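Local coordinates for protein phosphodiesterase (Candida albicans, PDB 6CPU) that belongs to the HD-type phosphodiesterase superfamily and carries a zinc ion and a magnesium ion in a largely helical body, at residues 9-12 with 18-21; 23-28 with 88-93; 45-50 with 115-120; 99-104 with 111-116. All coordinates share one frame; numbering follows the deposited sequence.

Contact 1 of 4, residues 9-12 with 18-21; sequences DLEI and KYYK
The phenol of Tyr19 spans the gap between strand 16-21 and the preceding loop, and its hydroxyl donates to the backbone O of Leu10, with OH and O 2.7 Å apart. CG stands anti to the backbone N (chi1 -174°), which extends the ring away from its strand and toward residues 9-12. The acceptor lies at the ring edge, close to the ring plane, and Tyr19 CE1 is 3.4 Å from the same Leu10 O. At the carbonyl the approach is bent: the C=O...OH angle is 145° and the hydroxyl sits off the carbonyl plane. This short bond is the tight part of a contact that otherwise lies at the protein surface. Glu11 crosses the tyrosine at about a right angle, its CG 4.0 Å from Tyr19 CE1. Looser still is the pairing of Asp9 with Lys21, where the opposite charges of OD1 and NZ, 4.4 Å apart, may attract weakly beyond salt-bridge range. Beyond the two segments, Tyr19 also packs on Val4, while Tyr20 makes backbone hydrogen bonds to Val4 and Ser6. Within this chain strand 16-21 is an outermost strand of a parallel sheet, beside strand 2-6, with the loop of residues 9-12 alongside it.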
loop_
_atom_site.group_PDB
_atom_site.type_symbol
_atom_site.label_atom_id
_atom_site.label_comp_id
_atom_site.label_asym_id
_atom_site.label_seq_id
_atom_site.Cartn_x
_atom_site.Cartn_y
_atom_site.Cartn_z
ATOM N N ASP A 9 29.803 -10.370 -18.771
ATOM C CA ASP A 9 30.036 -11.797 -19.050
ATOM C C ASP A 9 30.278 -12.677 -17.820
ATOM O O ASP A 9 30.020 -13.883 -17.865
ATOM C CB ASP A 9 31.231 -11.958 -19.994
ATOM C CG ASP A 9 31.064 -11.179 -21.274
ATOM O OD1 ASP A 9 30.068 -11.417 -21.992
ATOM O OD2 ASP A 9 31.925 -10.320 -21.557
ATOM N N LEU A 10 30.786 -12.090 -16.739
ATOM C CA LEU A 10 31.189 -12.852 -15.556
ATOM C C LEU A 10 30.079 -13.766 -15.017
ATOM O O LEU A 10 28.915 -13.375 -14.949
ATOM C CB LEU A 10 31.662 -11.892 -14.460
ATOM C CG LEU A 10 31.998 -12.481 -13.081
ATOM C CD1 LEU A 10 33.136 -13.496 -13.156
ATOM C CD2 LEU A 10 32.341 -11.351 -12.118
ATOM N N GLU A 11 30.457 -14.991 -14.663
ATOM C CA GLU A 11 29.570 -15.927 -13.996
ATOM C C GLU A 11 30.117 -16.241 -12.607
ATOM O O GLU A 11 31.331 -16.271 -12.405
ATOM C CB GLU A 11 29.426 -17.203 -14.823
ATOM C CG GLU A 11 28.591 -17.004 -16.076
ATOM C CD GLU A 11 28.457 -18.265 -16.910
ATOM O OE1 GLU A 11 28.281 -19.362 -16.335
ATOM O OE2 GLU A 11 28.518 -18.152 -18.154
ATOM N N ILE A 12 29.206 -16.456 -11.658
ATOM C CA ILE A 12 29.548 -16.749 -10.265
ATOM C C ILE A 12 28.767 -17.989 -9.839
ATOM O O ILE A 12 27.905 -17.915 -8.963
ATOM C CB ILE A 12 29.247 -15.554 -9.322
ATOM C CG1 ILE A 12 27.816 -15.022 -9.508
ATOM C CG2 ILE A 12 30.229 -14.418 -9.564
ATOM C CD1 ILE A 12 27.436 -13.936 -8.523
ATOM N N LYS A 18 19.766 -19.049 -10.718
ATOM C CA LYS A 18 19.327 -18.636 -12.044
ATOM C C LYS A 18 20.036 -17.339 -12.417
ATOM O O LYS A 18 20.216 -16.452 -11.567
ATOM C CB LYS A 18 17.820 -18.457 -12.047
ATOM C CG LYS A 18 17.184 -18.344 -13.415
ATOM C CD LYS A 18 15.674 -18.402 -13.279
ATOM C CE LYS A 18 14.986 -18.401 -14.626
ATOM N NZ LYS A 18 13.512 -18.523 -14.467
ATOM N N TYR A 19 20.446 -17.249 -13.682
ATOM C CA TYR A 19 21.274 -16.162 -14.179
ATOM C C TYR A 19 20.520 -15.502 -15.331
ATOM O O TYR A 19 20.060 -16.199 -16.240
ATOM C CB TYR A 19 22.613 -16.743 -14.652
ATOM C CG TYR A 19 23.675 -15.743 -15.084
ATOM C CD1 TYR A 19 24.750 -15.434 -14.261
ATOM C CD2 TYR A 19 23.622 -15.136 -16.336
ATOM C CE1 TYR A 19 25.725 -14.539 -14.662
ATOM C CE2 TYR A 19 24.592 -14.239 -16.740
ATOM C CZ TYR A 19 25.639 -13.947 -15.904
ATOM O OH TYR A 19 26.591 -13.056 -16.320
ATOM N N TYR A 20 20.376 -14.180 -15.276
ATOM C CA TYR A 20 19.751 -13.384 -16.347
ATOM C C TYR A 20 20.798 -12.436 -16.866
ATOM O O TYR A 20 21.405 -11.702 -16.093
ATOM C CB TYR A 20 18.562 -12.551 -15.838
ATOM C CG TYR A 20 17.342 -13.321 -15.404
ATOM C CD1 TYR A 20 16.163 -13.284 -16.157
ATOM C CD2 TYR A 20 17.340 -14.058 -14.226
ATOM C CE1 TYR A 20 15.032 -13.970 -15.751
ATOM C CE2 TYR A 20 16.207 -14.735 -13.810
ATOM C CZ TYR A 20 15.060 -14.693 -14.580
ATOM O OH TYR A 20 13.946 -15.387 -14.166
ATOM N N LYS A 21 21.035 -12.464 -18.170
ATOM C CA LYS A 21 21.965 -11.547 -18.788
ATOM C C LYS A 21 21.133 -10.494 -19.484
ATOM O O LYS A 21 20.310 -10.815 -20.326
ATOM C CB LYS A 21 22.885 -12.283 -19.783
ATOM C CG LYS A 21 23.774 -11.379 -20.621
ATOM C CD LYS A 21 24.869 -10.729 -19.796
ATOM C CE LYS A 21 25.436 -9.519 -20.508
ATOM N NZ LYS A 21 25.954 -9.896 -21.850
#

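Contact 2 of 4, residues 23-28 with 88-93; sequences DTFKHL and SLLIQF
A single aromatic ring, that of Phe25, makes nearly all of the approach of residues 23-28 to helix 84-94, and it meets Ile91 with its edge. The two helices belong to an alpha/beta layer built on a parallel sheet: helix 25-34 leads from strand 16-21 to strand 46-49, and helix 84-94 carries the beta-alpha-beta connection from strand 46-49 to strand 100-103. Phe25 sits in the first turn of its helix with CG anti to the backbone N (chi1 -173°), a torsion that sends the ring out toward the second helix. Ile91 CG1 lies near the ring plane, 4.1 Å from Phe25 CZ, and Ile91 CD1 is equally close to CE1. Leu90 comes in obliquely, with CD1 4.2 Å from Phe25 CE2. Phe25 runs antiparallel alongside each of the two aliphatic chains; all three residues are buried, and every touching atom is carbon. Ile91 continues onto Ile100 and Met102 of the sheet, whereas Leu90 packs on Ile29.

The start of the phenylalanine's helix is fixed by polar groups. Thr24 is the N-cap, its OG1 accepting from His27 N at 3.0 Å. The imidazole of His27 is in turn held by Asp23: ND1 donates to the syn lone pair of OD1 over 2.8 Å, in the ring plane and nearly straight at 174°.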
loop_
_atom_site.group_PDB
_atom_site.type_symbol
_atom_site.label_atom_id
_atom_site.label_comp_id
_atom_site.label_asym_id
_atom_site.label_seq_id
_atom_site.Cartn_x
_atom_site.Cartn_y
_atom_site.Cartn_z
ATOM N N ASP A 23 20.933 -6.994 -21.802
ATOM C CA ASP A 23 21.656 -6.198 -22.784
ATOM C C ASP A 23 21.752 -4.743 -22.357
ATOM O O ASP A 23 22.693 -4.045 -22.745
ATOM C CB ASP A 23 21.012 -6.317 -24.179
ATOM C CG ASP A 23 19.586 -5.795 -24.229
ATOM O OD1 ASP A 23 18.903 -5.745 -23.177
ATOM O OD2 ASP A 23 19.130 -5.432 -25.336
ATOM N N THR A 24 20.783 -4.278 -21.562
ATOM C CA THR A 24 20.733 -2.882 -21.131
ATOM C C THR A 24 20.306 -2.763 -19.665
ATOM O O THR A 24 19.599 -3.620 -19.148
ATOM C CB THR A 24 19.732 -2.058 -21.966
ATOM O OG1 THR A 24 18.400 -2.514 -21.731
ATOM C CG2 THR A 24 20.025 -2.165 -23.467
ATOM N N PHE A 25 20.733 -1.678 -19.030
ATOM C CA PHE A 25 20.368 -1.372 -17.645
ATOM C C PHE A 25 18.863 -1.137 -17.575
ATOM O O PHE A 25 18.213 -1.545 -16.616
ATOM C CB PHE A 25 21.135 -0.134 -17.154
ATOM C CG PHE A 25 20.969 0.171 -15.674
ATOM C CD1 PHE A 25 21.053 -0.839 -14.716
ATOM C CD2 PHE A 25 20.765 1.476 -15.242
ATOM C CE1 PHE A 25 20.914 -0.549 -13.364
ATOM C CE2 PHE A 25 20.634 1.774 -13.894
ATOM C CZ PHE A 25 20.704 0.756 -12.953
ATOM N N LYS A 26 18.314 -0.487 -18.601
ATOM C CA LYS A 26 16.881 -0.247 -18.664
ATOM C C LYS A 26 16.093 -1.558 -18.600
ATOM O O LYS A 26 15.121 -1.664 -17.856
ATOM C CB LYS A 26 16.509 0.539 -19.915
ATOM C CG LYS A 26 15.028 0.862 -19.992
ATOM C CD LYS A 26 14.670 1.658 -21.238
ATOM C CE LYS A 26 14.185 0.770 -22.370
ATOM N NZ LYS A 26 13.734 1.610 -23.515
ATOM N N HIS A 27 16.501 -2.561 -19.372
ATOM C CA HIS A 27 15.808 -3.842 -19.327
ATOM C C HIS A 27 15.947 -4.544 -17.959
ATOM O O HIS A 27 14.989 -5.167 -17.462
ATOM C CB HIS A 27 16.256 -4.747 -20.469
ATOM C CG HIS A 27 15.707 -4.348 -21.805
ATOM N ND1 HIS A 27 16.362 -4.619 -22.989
ATOM C CD2 HIS A 27 14.565 -3.706 -22.146
ATOM C CE1 HIS A 27 15.644 -4.167 -24.000
ATOM N NE2 HIS A 27 14.550 -3.606 -23.517
ATOM N N LEU A 28 17.122 -4.429 -17.344
ATOM C CA LEU A 28 17.335 -4.937 -15.976
ATOM C C LEU A 28 16.374 -4.261 -14.974
ATOM O O LEU A 28 15.729 -4.935 -14.161
ATOM C CB LEU A 28 18.794 -4.724 -15.555
ATOM C CG LEU A 28 19.264 -5.500 -14.325
ATOM C CD1 LEU A 28 20.777 -5.720 -14.352
ATOM C CD2 LEU A 28 18.875 -4.781 -13.048
ATOM N N SER A 88 24.125 2.577 -9.129
ATOM C CA SER A 88 24.117 2.029 -7.792
ATOM C C SER A 88 23.113 2.767 -6.893
ATOM O O SER A 88 22.374 2.130 -6.129
ATOM C CB SER A 88 25.533 2.105 -7.218
ATOM O OG SER A 88 25.602 1.582 -5.913
ATOM N N LEU A 89 23.090 4.094 -6.988
ATOM C CA LEU A 89 22.136 4.919 -6.251
ATOM C C LEU A 89 20.696 4.559 -6.622
ATOM O O LEU A 89 19.838 4.408 -5.730
ATOM C CB LEU A 89 22.389 6.406 -6.522
ATOM C CG LEU A 89 21.431 7.433 -5.916
ATOM C CD1 LEU A 89 21.364 7.268 -4.413
ATOM C CD2 LEU A 89 21.853 8.856 -6.277
ATOM N N LEU A 90 20.451 4.402 -7.923
ATOM C CA LEU A 90 19.129 4.026 -8.419
ATOM C C LEU A 90 18.650 2.685 -7.812
ATOM O O LEU A 90 17.539 2.590 -7.313
ATOM C CB LEU A 90 19.150 3.943 -9.942
ATOM C CG LEU A 90 17.804 3.914 -10.688
ATOM C CD1 LEU A 90 17.954 4.446 -12.114
ATOM C CD2 LEU A 90 17.204 2.517 -10.726
ATOM N N ILE A 91 19.489 1.662 -7.880
ATOM C CA ILE A 91 19.161 0.333 -7.358
ATOM C C ILE A 91 18.965 0.375 -5.834
ATOM O O ILE A 91 17.980 -0.155 -5.307
ATOM C CB ILE A 91 20.269 -0.686 -7.743
ATOM C CG1 ILE A 91 20.277 -0.963 -9.259
ATOM C CG2 ILE A 91 20.128 -1.991 -6.986
ATOM C CD1 ILE A 91 18.936 -1.382 -9.847
ATOM N N GLN A 92 19.906 1.000 -5.133
ATOM C CA GLN A 92 19.840 1.125 -3.679
ATOM C C GLN A 92 18.525 1.763 -3.195
ATOM O O GLN A 92 17.936 1.316 -2.199
ATOM C CB GLN A 92 21.034 1.954 -3.205
ATOM C CG GLN A 92 21.324 1.920 -1.725
ATOM C CD GLN A 92 22.441 2.878 -1.333
ATOM O OE1 GLN A 92 22.601 3.960 -1.917
ATOM N NE2 GLN A 92 23.214 2.492 -0.339
ATOM N N PHE A 93 18.089 2.823 -3.872
ATOM C CA PHE A 93 16.931 3.596 -3.440
ATOM C C PHE A 93 15.625 3.008 -3.939
ATOM O O PHE A 93 14.709 2.768 -3.153
ATOM C CB PHE A 93 17.007 5.060 -3.897
ATOM C CG PHE A 93 15.837 5.889 -3.426
ATOM C CD1 PHE A 93 15.763 6.306 -2.108
ATOM C CD2 PHE A 93 14.807 6.214 -4.284
ATOM C CE1 PHE A 93 14.684 7.044 -1.658
ATOM C CE2 PHE A 93 13.722 6.955 -3.849
ATOM C CZ PHE A 93 13.668 7.383 -2.533
#

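Contact 3 of 4, residues 45-50 with 115-120; sequences PIVIIF and QEISSA
Helix 110-124 packs on one face of the parallel sheet in an alpha/beta fold, and Pro45 and Val47 are the points where strand 46-49 and its lead-in receive it. Pro45 slots its ring against the helix. CG lies 3.6 Å from the backbone O of Ile117, and the same carbon is 3.9 Å from CB of Ala120, one turn further along. The CG2 branch of Ile117 adds to this grip at 4.0 Å from Pro45 CG. The other branch of the isoleucine serves the next point of contact: with CG1 anti to the carbonyl carbon (chi1 -68°), the chain runs out to CD1, which presses on Val47 CG2 at 3.5 Å, tighter than an ordinary van der Waals approach. These two side chains cross at about a right angle. One isoleucine therefore bridges proline and valine, and every group that touches is buried. On the helix itself, Gln115 O takes two donors from opposite faces of its carbonyl plane: Ser119 N at 2.9 Å, the regular helical bond, and Ser119 OG at 3.0 Å. Ile117 also reaches Met1, Ala2 and Val15. Strand 46-49 is central in the sheet, hydrogen-bonded through its backbone to Glu3 and Leu5 on one flank and to Asn99 and Leu101 on the other, while Ile48 turns to the opposite face and packs on helix 84-94.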
loop_
_atom_site.group_PDB
_atom_site.type_symbol
_atom_site.label_atom_id
_atom_site.label_comp_id
_atom_site.label_asym_id
_atom_site.label_seq_id
_atom_site.Cartn_x
_atom_site.Cartn_y
_atom_site.Cartn_z
ATOM N N PRO A 45 18.127 -14.034 -2.337
ATOM C CA PRO A 45 18.968 -12.869 -2.571
ATOM C C PRO A 45 19.159 -12.644 -4.060
ATOM O O PRO A 45 19.201 -13.617 -4.830
ATOM C CB PRO A 45 20.297 -13.235 -1.922
ATOM C CG PRO A 45 20.031 -14.417 -1.072
ATOM C CD PRO A 45 18.834 -15.108 -1.626
ATOM N N ILE A 46 19.242 -11.377 -4.449
ATOM C CA ILE A 46 19.485 -11.001 -5.826
ATOM C C ILE A 46 20.871 -10.371 -5.906
ATOM O O ILE A 46 21.196 -9.454 -5.136
ATOM C CB ILE A 46 18.419 -10.031 -6.352
ATOM C CG1 ILE A 46 17.062 -10.738 -6.430
ATOM C CG2 ILE A 46 18.827 -9.456 -7.719
ATOM C CD1 ILE A 46 15.910 -9.808 -6.717
ATOM N N VAL A 47 21.686 -10.867 -6.834
ATOM C CA VAL A 47 23.024 -10.307 -7.081
ATOM C C VAL A 47 23.006 -9.601 -8.427
ATOM O O VAL A 47 22.604 -10.198 -9.432
ATOM C CB VAL A 47 24.125 -11.394 -7.096
ATOM C CG1 VAL A 47 25.479 -10.780 -7.432
ATOM C CG2 VAL A 47 24.180 -12.130 -5.766
ATOM N N ILE A 48 23.393 -8.328 -8.449
ATOM C CA ILE A 48 23.519 -7.584 -9.706
ATOM C C ILE A 48 25.001 -7.358 -10.016
ATOM O O ILE A 48 25.728 -6.813 -9.200
ATOM C CB ILE A 48 22.755 -6.250 -9.684
ATOM C CG1 ILE A 48 21.274 -6.494 -9.366
ATOM C CG2 ILE A 48 22.869 -5.538 -11.027
ATOM C CD1 ILE A 48 20.446 -5.230 -9.279
ATOM N N ILE A 49 25.419 -7.782 -11.209
ATOM C CA ILE A 49 26.814 -7.649 -11.651
ATOM C C ILE A 49 26.897 -6.518 -12.662
ATOM O O ILE A 49 26.327 -6.601 -13.752
ATOM C CB ILE A 49 27.353 -8.960 -12.265
ATOM C CG1 ILE A 49 27.016 -10.147 -11.358
ATOM C CG2 ILE A 49 28.870 -8.877 -12.458
ATOM C CD1 ILE A 49 27.426 -11.496 -11.919
ATOM N N PHE A 50 27.582 -5.449 -12.264
ATOM C CA PHE A 50 27.873 -4.309 -13.133
ATOM C C PHE A 50 29.266 -4.452 -13.752
ATOM O O PHE A 50 30.079 -5.243 -13.268
ATOM C CB PHE A 50 27.837 -3.005 -12.334
ATOM C CG PHE A 50 26.474 -2.618 -11.868
ATOM C CD1 PHE A 50 25.631 -1.887 -12.690
ATOM C CD2 PHE A 50 26.029 -2.983 -10.604
ATOM C CE1 PHE A 50 24.364 -1.517 -12.265
ATOM C CE2 PHE A 50 24.763 -2.614 -10.173
ATOM C CZ PHE A 50 23.935 -1.876 -11.003
ATOM N N GLN A 115 29.263 -16.486 1.794
ATOM C CA GLN A 115 28.784 -16.409 3.180
ATOM C C GLN A 115 27.630 -15.413 3.313
ATOM O O GLN A 115 26.606 -15.704 3.939
ATOM C CB GLN A 115 29.938 -16.005 4.106
ATOM C CG GLN A 115 29.627 -16.088 5.594
ATOM C CD GLN A 115 28.923 -14.854 6.139
ATOM O OE1 GLN A 115 29.170 -13.728 5.697
ATOM N NE2 GLN A 115 28.045 -15.061 7.116
ATOM N N GLU A 116 27.815 -14.240 2.719
ATOM C CA GLU A 116 26.802 -13.199 2.700
ATOM C C GLU A 116 25.504 -13.687 2.036
ATOM O O GLU A 116 24.413 -13.533 2.595
ATOM C CB GLU A 116 27.355 -11.977 1.957
ATOM C CG GLU A 116 26.846 -10.646 2.460
ATOM C CD GLU A 116 27.627 -9.457 1.916
ATOM O OE1 GLU A 116 28.849 -9.588 1.687
ATOM O OE2 GLU A 116 27.011 -8.383 1.732
ATOM N N ILE A 117 25.625 -14.279 0.850
ATOM C CA ILE A 117 24.457 -14.782 0.126
ATOM C C ILE A 117 23.810 -15.959 0.855
ATOM O O ILE A 117 22.585 -16.040 0.930
ATOM C CB ILE A 117 24.798 -15.161 -1.332
ATOM C CG1 ILE A 117 25.139 -13.896 -2.121
ATOM C CG2 ILE A 117 23.631 -15.877 -2.002
ATOM C CD1 ILE A 117 25.804 -14.169 -3.456
ATOM N N SER A 118 24.624 -16.865 1.394
ATOM C CA SER A 118 24.084 -18.021 2.107
ATOM C C SER A 118 23.323 -17.593 3.359
ATOM O O SER A 118 22.227 -18.086 3.618
ATOM C CB SER A 118 25.184 -19.006 2.495
ATOM O OG SER A 118 24.583 -20.202 2.973
ATOM N N SER A 119 23.899 -16.670 4.120
ATOM C CA SER A 119 23.239 -16.147 5.316
ATOM C C SER A 119 21.921 -15.471 4.946
ATOM O O SER A 119 20.907 -15.722 5.577
ATOM C CB SER A 119 24.136 -15.160 6.057
ATOM O OG SER A 119 25.249 -15.833 6.612
ATOM N N ALA A 120 21.939 -14.628 3.915
ATOM C CA ALA A 120 20.723 -13.951 3.470
ATOM C C ALA A 120 19.652 -14.943 3.002
ATOM O O ALA A 120 18.471 -14.819 3.360
ATOM C CB ALA A 120 21.038 -12.940 2.373
#

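Contact 4 of 4, residues 99-104 with 111-116; sequences NILMIQ and GKLYQE
Leu101 and Leu113 both hold CG trans to the backbone N, at chi1 of -178° and 178°, and the two extended side chains thereby carry their methyl groups across the space between strand and helix. Leu101 CD2 meets Leu113 CD1 at 3.5 Å, closer than methyl groups usually pack, and the side chains pass at a slant. Each leucine then finds a second neighbour. Ile103, two residues on and directed to the same face, lies more loosely against Leu113, CG2 to CD1 at 4.4 Å. Leu101 turns its other methyl, CD1, to the carboxylate of Glu116, with OE2 3.7 Å away. The glutamate chain, extended beyond CG, crosses the leucine at about a right angle, placing a charged group beside an apolar one in a partly exposed part of the interface. Strand 100-103 is followed by helix 110-124, which runs back across one face of the sheet in an alpha/beta arrangement: the short segments are almost antiparallel, at 167°, with their axes 11.4 Å apart, a spacing across which the leucines meet. Strand 100-103 is an outermost strand of the sheet, where Ile103 bonds through its backbone to Ile48 and Phe50. On the other face, Met102 packs on Ser88 of helix 84-94.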
loop_
_atom_site.group_PDB
_atom_site.type_symbol
_atom_site.label_atom_id
_atom_site.label_comp_id
_atom_site.label_asym_id
_atom_site.label_seq_id
_atom_site.Cartn_x
_atom_site.Cartn_y
_atom_site.Cartn_z
ATOM N N ASN A 99 16.259 -7.049 -1.649
ATOM C CA ASN A 99 17.395 -7.822 -1.067
ATOM C C ASN A 99 18.547 -8.000 -2.048
ATOM O O ASN A 99 18.948 -9.124 -2.347
ATOM C CB ASN A 99 16.926 -9.184 -0.580
ATOM C CG ASN A 99 15.663 -9.092 0.224
ATOM O OD1 ASN A 99 15.652 -8.486 1.302
ATOM N ND2 ASN A 99 14.575 -9.663 -0.307
ATOM N N ILE A 100 19.040 -6.875 -2.565
ATOM C CA ILE A 100 20.036 -6.886 -3.640
ATOM C C ILE A 100 21.451 -6.673 -3.097
ATOM O O ILE A 100 21.669 -5.791 -2.261
ATOM C CB ILE A 100 19.723 -5.803 -4.690
ATOM C CG1 ILE A 100 18.459 -6.166 -5.478
ATOM C CG2 ILE A 100 20.903 -5.598 -5.629
ATOM C CD1 ILE A 100 17.828 -5.020 -6.239
ATOM N N LEU A 101 22.390 -7.490 -3.575
ATOM C CA LEU A 101 23.834 -7.242 -3.451
ATOM C C LEU A 101 24.390 -6.847 -4.818
ATOM O O LEU A 101 24.187 -7.571 -5.795
ATOM C CB LEU A 101 24.550 -8.502 -2.995
ATOM C CG LEU A 101 26.055 -8.358 -2.773
ATOM C CD1 LEU A 101 26.338 -7.272 -1.741
ATOM C CD2 LEU A 101 26.633 -9.680 -2.326
ATOM N N MET A 102 25.070 -5.710 -4.886
ATOM C CA MET A 102 25.672 -5.229 -6.130
ATOM C C MET A 102 27.171 -5.500 -6.112
ATOM O O MET A 102 27.846 -5.183 -5.130
ATOM C CB MET A 102 25.436 -3.730 -6.297
ATOM C CG MET A 102 23.989 -3.358 -6.557
ATOM S SD MET A 102 23.722 -1.589 -6.771
ATOM C CE MET A 102 23.748 -1.010 -5.088
ATOM N N ILE A 103 27.686 -6.079 -7.193
ATOM C CA ILE A 103 29.131 -6.251 -7.360
ATOM C C ILE A 103 29.587 -5.688 -8.702
ATOM O O ILE A 103 28.792 -5.543 -9.626
ATOM C CB ILE A 103 29.565 -7.736 -7.246
ATOM C CG1 ILE A 103 29.104 -8.555 -8.450
ATOM C CG2 ILE A 103 29.038 -8.360 -5.962
ATOM C CD1 ILE A 103 29.368 -10.041 -8.304
ATOM N N GLN A 104 30.871 -5.357 -8.805
ATOM C CA GLN A 104 31.460 -5.035 -10.109
ATOM C C GLN A 104 32.801 -5.742 -10.306
ATOM O O GLN A 104 33.723 -5.601 -9.502
ATOM C CB GLN A 104 31.579 -3.522 -10.329
ATOM C CG GLN A 104 31.656 -2.662 -9.082
ATOM C CD GLN A 104 31.986 -1.216 -9.408
ATOM O OE1 GLN A 104 31.955 -0.806 -10.569
ATOM N NE2 GLN A 104 32.310 -0.434 -8.384
ATOM N N GLY A 111 34.755 -15.995 -0.581
ATOM C CA GLY A 111 34.348 -16.443 0.745
ATOM C C GLY A 111 33.342 -15.509 1.389
ATOM O O GLY A 111 32.376 -15.965 2.003
ATOM N N LYS A 112 33.572 -14.204 1.248
ATOM C CA LYS A 112 32.651 -13.194 1.768
ATOM C C LYS A 112 31.322 -13.242 1.004
ATOM O O LYS A 112 30.256 -13.242 1.615
ATOM C CB LYS A 112 33.260 -11.791 1.669
ATOM C CG LYS A 112 32.546 -10.743 2.514
ATOM C CD LYS A 112 32.697 -9.337 1.949
ATOM C CE LYS A 112 34.110 -8.801 2.121
ATOM N NZ LYS A 112 34.345 -7.578 1.308
ATOM N N LEU A 113 31.401 -13.291 -0.326
ATOM C CA LEU A 113 30.210 -13.316 -1.184
ATOM C C LEU A 113 29.324 -14.522 -0.888
ATOM O O LEU A 113 28.122 -14.374 -0.694
ATOM C CB LEU A 113 30.609 -13.328 -2.666
ATOM C CG LEU A 113 29.469 -13.392 -3.693
ATOM C CD1 LEU A 113 28.697 -12.080 -3.719
ATOM C CD2 LEU A 113 29.998 -13.730 -5.078
ATOM N N TYR A 114 29.918 -15.709 -0.859
ATOM C CA TYR A 114 29.161 -16.933 -0.605
ATOM C C TYR A 114 28.502 -16.909 0.785
ATOM O O TYR A 114 27.335 -17.274 0.929
ATOM C CB TYR A 114 30.072 -18.160 -0.744
ATOM C CG TYR A 114 29.340 -19.476 -0.601
ATOM C CD1 TYR A 114 28.901 -20.172 -1.719
ATOM C CD2 TYR A 114 29.068 -20.014 0.654
ATOM C CE1 TYR A 114 28.222 -21.369 -1.594
ATOM C CE2 TYR A 114 28.390 -21.209 0.789
ATOM C CZ TYR A 114 27.970 -21.881 -0.338
ATOM O OH TYR A 114 27.292 -23.068 -0.216
ATOM N N GLN A 115 29.263 -16.486 1.794
ATOM C CA GLN A 115 28.784 -16.409 3.180
ATOM C C GLN A 115 27.630 -15.413 3.313
ATOM O O GLN A 115 26.606 -15.704 3.939
ATOM C CB GLN A 115 29.938 -16.005 4.106
ATOM C CG GLN A 115 29.627 -16.088 5.594
ATOM C CD GLN A 115 28.923 -14.854 6.139
ATOM O OE1 GLN A 115 29.170 -13.728 5.697
ATOM N NE2 GLN A 115 28.045 -15.061 7.116
ATOM N N GLU A 116 27.815 -14.240 2.719
ATOM C CA GLU A 116 26.802 -13.199 2.700
ATOM C C GLU A 116 25.504 -13.687 2.036
ATOM O O GLU A 116 24.413 -13.533 2.595
ATOM C CB GLU A 116 27.355 -11.977 1.957
ATOM C CG GLU A 116 26.846 -10.646 2.460
ATOM C CD GLU A 116 27.627 -9.457 1.916
ATOM O OE1 GLU A 116 28.849 -9.588 1.687
ATOM O OE2 GLU A 116 27.011 -8.383 1.732
#

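In the fold
All four contacts build one alpha/beta unit around a parallel sheet whose strands lie in the order 16-21, 2-6, 46-49, 100-103. Contacts 3 and 4, with centres about 4 Å apart, share helix 110-124 and rest on neighbouring strands, tied where Ile48 N and Leu101 O come to 2.9 Å, a probable hydrogen bond. Contact 1, about 13 Å from contact 3, joins the same face through Ile12, whose CD1 lies 3.9 Å from Val47 CG1. Contact 2 occupies the opposite face, about 16 Å from contact 3, with Phe25 CE1 3.7 Å from Phe50 CE1. The zinc ligands His278, His349, Asp350 and Asp462 come from much later in the chain, and none belongs to these segments.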